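Local coordinates for surface presentation of antigens protein SpaO (Salmonella typhimurium, PDB 4YX1) that takes part in the secretory pathway that presents surface determinants Salmonella needs to enter mammalian cells, at residues 9-13 / 32-37; 36-40 / 51-55. All coordinates share one frame; numbering follows the deposited sequence.

Contact 1. Residues 9-13 / 32-37; sequences FVLYR and LPTNAE
With CG anti to the backbone N (chi1 -177°), the Tyr12 side chain extends toward residues 32-37 and lays one ring face under Pro33; Leu11, in the same first-torsion state, brings its branched end up to Leu32. The contact belongs to the SPOA domain of the FliN/MopA/SpaO family, at the corner where strand 4-10 gives way to strand 12-16. Pro33 meets the tyrosine at about a right angle. Its CD stands over the middle of the aromatic ring, 3.6 Å from the Tyr12 centroid and only 7° off the ring normal, a well-centred CH-pi contact. The neighbouring Pro33 CG sits nearer the phenol end, 3.4 Å from Tyr12 CZ, and also comes close to Tyr12 OH. Leu32 CD2 and Ala36 CB approach the same ring obliquely, at 4.2 Å from Tyr12 CD2 and 4.4 Å from Tyr12 CD1 respectively. Pro33 starts a type II beta turn that ends at Ala36, closed by Ala36 N donating to Pro33 O over 3.1 Å; the turn thus brings the proline and the alanine to the same tyrosine. No hydrogen bond joins the two segments, so the grip comes from apolar packing and the CH-pi contact. In the second subunit, a strand pairs antiparallel with Phe9, Val10, Tyr12 and Arg13 and carries the sheet across the interface, while Leu54 of that subunit packs on Leu11. Within the chain, Leu11 also touches Val40. Leu11 CD1 lies 4.0 Å from Glu37 CA. The other methyl, Leu11 CD2, presses on Leu32 CD1 at 3.4 Å, tighter than the usual separation of two methyl carbons.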
loop_
_atom_site.group_PDB
_atom_site.type_symbol
_atom_site.label_atom_id
_atom_site.label_comp_id
_atom_site.label_asym_id
_atom_site.label_seq_id
_atom_site.Cartn_x
_atom_site.Cartn_y
_atom_site.Cartn_z
ATOM N N PHE A 9 -4.820 -0.307 -0.684
ATOM C CA PHE A 9 -3.963 -0.188 -1.853
ATOM C C PHE A 9 -2.554 -0.379 -1.342
ATOM O O PHE A 9 -2.054 0.460 -0.590
ATOM C CB PHE A 9 -4.134 1.165 -2.551
ATOM C CG PHE A 9 -5.485 1.360 -3.142
ATOM C CD1 PHE A 9 -6.536 1.828 -2.366
ATOM C CD2 PHE A 9 -5.727 1.031 -4.460
ATOM C CE1 PHE A 9 -7.793 1.992 -2.903
ATOM C CE2 PHE A 9 -6.986 1.193 -5.010
ATOM C CZ PHE A 9 -8.022 1.672 -4.230
ATOM N N VAL A 10 -1.934 -1.495 -1.711
ATOM C CA VAL A 10 -0.663 -1.885 -1.120
ATOM C C VAL A 10 0.460 -1.713 -2.129
ATOM O O VAL A 10 0.425 -2.267 -3.224
ATOM C CB VAL A 10 -0.724 -3.347 -0.607
ATOM C CG1 VAL A 10 0.617 -3.806 -0.083
ATOM C CG2 VAL A 10 -1.794 -3.478 0.473
ATOM N N LEU A 11 1.439 -0.900 -1.772
ATOM C CA LEU A 11 2.537 -0.610 -2.676
ATOM C C LEU A 11 3.529 -1.769 -2.700
ATOM O O LEU A 11 4.138 -2.057 -3.729
ATOM C CB LEU A 11 3.233 0.693 -2.265
ATOM C CG LEU A 11 4.388 1.173 -3.132
ATOM C CD1 LEU A 11 3.939 1.241 -4.574
ATOM C CD2 LEU A 11 4.788 2.535 -2.667
ATOM N N TYR A 12 3.686 -2.433 -1.563
ATOM C CA TYR A 12 4.632 -3.518 -1.464
ATOM C C TYR A 12 4.270 -4.371 -0.270
ATOM O O TYR A 12 3.926 -3.853 0.785
ATOM C CB TYR A 12 6.067 -2.972 -1.365
ATOM C CG TYR A 12 7.114 -4.059 -1.335
ATOM C CD1 TYR A 12 7.262 -4.945 -2.397
ATOM C CD2 TYR A 12 7.935 -4.218 -0.230
ATOM C CE1 TYR A 12 8.214 -5.953 -2.358
ATOM C CE2 TYR A 12 8.891 -5.209 -0.186
ATOM C CZ TYR A 12 9.021 -6.081 -1.246
ATOM O OH TYR A 12 9.973 -7.071 -1.194
ATOM N N ARG A 13 4.302 -5.686 -0.429
ATOM C CA ARG A 13 4.153 -6.552 0.713
ATOM C C ARG A 13 5.103 -7.718 0.619
ATOM O O ARG A 13 5.532 -8.110 -0.466
ATOM C CB ARG A 13 2.728 -7.033 0.847
ATOM C CG ARG A 13 2.204 -7.674 -0.385
ATOM C CD ARG A 13 0.888 -8.395 -0.094
ATOM N NE ARG A 13 0.333 -8.919 -1.333
ATOM C CZ ARG A 13 -0.378 -10.033 -1.437
ATOM N NH1 ARG A 13 -0.660 -10.762 -0.362
ATOM N NH2 ARG A 13 -0.805 -10.411 -2.626
ATOM N N LEU A 32 12.207 0.777 -1.626
ATOM C CA LEU A 32 11.333 -0.286 -2.101
ATOM C C LEU A 32 11.986 -0.963 -3.293
ATOM O O LEU A 32 12.861 -0.371 -3.934
ATOM C CB LEU A 32 9.961 0.269 -2.466
ATOM C CG LEU A 32 9.223 0.891 -1.283
ATOM C CD1 LEU A 32 7.908 1.444 -1.735
ATOM C CD2 LEU A 32 9.010 -0.139 -0.178
ATOM N N PRO A 33 11.588 -2.210 -3.586
ATOM C CA PRO A 33 12.184 -2.848 -4.760
ATOM C C PRO A 33 11.882 -2.087 -6.036
ATOM O O PRO A 33 10.860 -1.400 -6.125
ATOM C CB PRO A 33 11.526 -4.227 -4.781
ATOM C CG PRO A 33 11.174 -4.485 -3.355
ATOM C CD PRO A 33 10.781 -3.154 -2.791
ATOM N N THR A 34 12.785 -2.204 -7.003
ATOM C CA THR A 34 12.569 -1.660 -8.331
ATOM C C THR A 34 11.190 -2.069 -8.842
ATOM O O THR A 34 10.804 -3.232 -8.742
ATOM C CB THR A 34 13.645 -2.154 -9.320
ATOM O OG1 THR A 34 14.950 -1.950 -8.761
ATOM C CG2 THR A 34 13.530 -1.422 -10.649
ATOM N N ASN A 35 10.432 -1.104 -9.344
ATOM C CA ASN A 35 9.120 -1.390 -9.935
ATOM C C ASN A 35 8.073 -2.012 -8.992
ATOM O O ASN A 35 7.114 -2.631 -9.447
ATOM C CB ASN A 35 9.281 -2.300 -11.152
ATOM C CG ASN A 35 10.154 -1.689 -12.226
ATOM O OD1 ASN A 35 11.042 -2.346 -12.760
ATOM N ND2 ASN A 35 9.907 -0.422 -12.546
ATOM N N ALA A 36 8.234 -1.832 -7.687
ATOM C CA ALA A 36 7.120 -2.088 -6.779
ATOM C C ALA A 36 5.897 -1.308 -7.276
ATOM O O ALA A 36 4.762 -1.783 -7.197
ATOM C CB ALA A 36 7.480 -1.692 -5.345
ATOM N N GLU A 37 6.142 -0.122 -7.827
ATOM C CA GLU A 37 5.067 0.737 -8.328
ATOM C C GLU A 37 4.293 0.148 -9.508
ATOM O O GLU A 37 3.215 0.643 -9.842
ATOM C CB GLU A 37 5.632 2.105 -8.732
ATOM C CG GLU A 37 6.488 2.068 -9.992
ATOM C CD GLU A 37 7.179 3.385 -10.272
ATOM O OE1 GLU A 37 8.084 3.765 -9.493
ATOM O OE2 GLU A 37 6.816 4.044 -11.269
#

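Contact 2. Residues 36-40 / 51-55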
loop_
_atom_site.group_PDB
_atom_site.type_symbol
_atom_site.label_atom_id
_atom_site.label_comp_id
_atom_site.label_asym_id
_atom_site.label_seq_id
_atom_site.Cartn_x
_atom_site.Cartn_y
_atom_site.Cartn_z
ATOM N N ALA A 36 8.234 -1.832 -7.687
ATOM C CA ALA A 36 7.120 -2.088 -6.779
ATOM C C ALA A 36 5.897 -1.308 -7.276
ATOM O O ALA A 36 4.762 -1.783 -7.197
ATOM C CB ALA A 36 7.480 -1.692 -5.345
ATOM N N GLU A 37 6.142 -0.122 -7.827
ATOM C CA GLU A 37 5.067 0.737 -8.328
ATOM C C GLU A 37 4.293 0.148 -9.508
ATOM O O GLU A 37 3.215 0.643 -9.842
ATOM C CB GLU A 37 5.632 2.105 -8.732
ATOM C CG GLU A 37 6.488 2.068 -9.992
ATOM C CD GLU A 37 7.179 3.385 -10.272
ATOM O OE1 GLU A 37 8.084 3.765 -9.493
ATOM O OE2 GLU A 37 6.816 4.044 -11.269
ATOM N N LEU A 38 4.845 -0.886 -10.148
ATOM C CA LEU A 38 4.154 -1.559 -11.253
ATOM C C LEU A 38 3.197 -2.639 -10.765
ATOM O O LEU A 38 2.510 -3.271 -11.562
ATOM C CB LEU A 38 5.159 -2.191 -12.218
ATOM C CG LEU A 38 6.189 -1.253 -12.846
ATOM C CD1 LEU A 38 7.022 -1.997 -13.880
ATOM C CD2 LEU A 38 5.517 -0.039 -13.472
ATOM N N ASN A 39 3.169 -2.859 -9.456
ATOM C CA ASN A 39 2.355 -3.908 -8.868
ATOM C C ASN A 39 1.703 -3.419 -7.587
ATOM O O ASN A 39 1.877 -4.007 -6.512
ATOM C CB ASN A 39 3.195 -5.160 -8.592
ATOM C CG ASN A 39 2.347 -6.358 -8.187
ATOM O OD1 ASN A 39 1.208 -6.511 -8.630
ATOM N ND2 ASN A 39 2.889 -7.194 -7.319
ATOM N N VAL A 40 0.957 -2.331 -7.699
ATOM C CA VAL A 40 0.116 -1.900 -6.594
ATOM C C VAL A 40 -1.010 -2.897 -6.463
ATOM O O VAL A 40 -1.696 -3.191 -7.429
ATOM C CB VAL A 40 -0.444 -0.495 -6.800
ATOM C CG1 VAL A 40 -1.361 -0.117 -5.630
ATOM C CG2 VAL A 40 0.707 0.492 -6.938
ATOM N N ASN A 51 -4.600 -5.749 -9.420
ATOM C CA ASN A 51 -3.380 -4.990 -9.303
ATOM C C ASN A 51 -3.264 -3.985 -10.416
ATOM O O ASN A 51 -3.961 -4.058 -11.437
ATOM C CB ASN A 51 -2.159 -5.901 -9.286
ATOM C CG ASN A 51 -2.067 -6.763 -10.513
ATOM O OD1 ASN A 51 -1.874 -6.262 -11.617
ATOM N ND2 ASN A 51 -2.194 -8.075 -10.329
ATOM N N GLY A 52 -2.386 -3.031 -10.202
ATOM C CA GLY A 52 -2.234 -1.952 -11.134
ATOM C C GLY A 52 -0.930 -1.229 -10.930
ATOM O O GLY A 52 -0.017 -1.706 -10.254
ATOM N N GLU A 53 -0.863 -0.049 -11.517
ATOM C CA GLU A 53 0.355 0.714 -11.599
ATOM C C GLU A 53 0.104 2.094 -11.058
ATOM O O GLU A 53 -0.920 2.695 -11.350
ATOM C CB GLU A 53 0.816 0.755 -13.048
ATOM C CG GLU A 53 2.004 1.629 -13.320
ATOM C CD GLU A 53 2.451 1.536 -14.760
ATOM O OE1 GLU A 53 1.877 0.747 -15.535
ATOM O OE2 GLU A 53 3.392 2.250 -15.125
ATOM N N LEU A 54 1.029 2.586 -10.248
ATOM C CA LEU A 54 0.900 3.923 -9.703
ATOM C C LEU A 54 1.113 4.976 -10.796
ATOM O O LEU A 54 2.061 4.888 -11.584
ATOM C CB LEU A 54 1.892 4.101 -8.558
ATOM C CG LEU A 54 1.694 5.256 -7.591
ATOM C CD1 LEU A 54 0.394 5.089 -6.844
ATOM C CD2 LEU A 54 2.860 5.281 -6.633
ATOM N N VAL A 55 0.213 5.954 -10.845
ATOM C CA VAL A 55 0.247 7.020 -11.852
ATOM C C VAL A 55 0.115 8.360 -11.152
ATOM O O VAL A 55 -0.652 8.486 -10.202
ATOM C CB VAL A 55 -0.900 6.862 -12.877
ATOM C CG1 VAL A 55 -1.016 8.079 -13.799
ATOM C CG2 VAL A 55 -0.721 5.582 -13.678
HETATM O O HOH W 1 4.447 3.583 -12.589
HETATM O O HOH W 2 -0.035 -4.163 -12.385
HETATM O O HOH W 3 -0.532 -8.666 -7.595
#
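Leu38 and Glu53 lie side by side and point the same way, the methyl Leu38 CD2 resting 3.5 Å from the carboxylate atom Glu53 OE2. The Glu53 chain is extended, with CG anti to the backbone N, and runs alongside the leucine; Glu53 OE1 is hydrogen-bonded to His66 NE2. At the other end of the contact Asn39 and Asn51 meet aslant, their amide planes 72° apart. Asn39 OD1 approaches the aliphatic CB of Asn51, and the two amides are joined through a water that donates to Asn39 OD1 and weakly accepts from Asn51 ND2. A second water donates to both Leu38 O and Asn51 OD1, giving the turn and the strand another polar link. Val40 directs CG2 to Leu54 CB at 4.1 Å, an apolar contact that Val63 extends by also touching Val40.

Three hydrogen bonds join the two backbones. Val40 and Gly52 bond to each other both ways: Val40 N reaches Gly52 O at 2.8 Å with the donor tilted 31° from the carbonyl plane, whereas Gly52 N reaches Val40 O within that carbonyl's plane. Farther along, Leu54 N gives a straighter bond to Glu37 O at 3.0 Å (167° at the hydrogen). Glu37 O also receives a CA-H...O contact from Glu53 CA. Asn39 N is engaged within its own segment by Ala36 O. Leu61 of the second subunit packs on Glu37. The arrangement is a 3-10 turn leading into an antiparallel, hydrogen-bonded strand pair, where strand 40-44 joins strand 47-56 in the sheet of this SPOA domain.

Overall arrangement
From the N terminus, strand 4-10 turns at Leu11 into strand 12-16, and the chain then runs through helix 18-25 and strand 29-31 before returning at residues 32-37, where contact 1 closes this long loop. Contact 2 begins on the residues that end contact 1, Ala36 and Glu37, and closes a shorter loop, made by strand 40-44 and the start of strand 47-56. The two loops follow one another along the chain with a brief overlap. Packing of Leu11 and Val10 on Val40 joins the contacts; the 32-40 connection packs on the strand corner through its first half and pairs with strand 47-56 through its second. Both contacts also reach the second subunit.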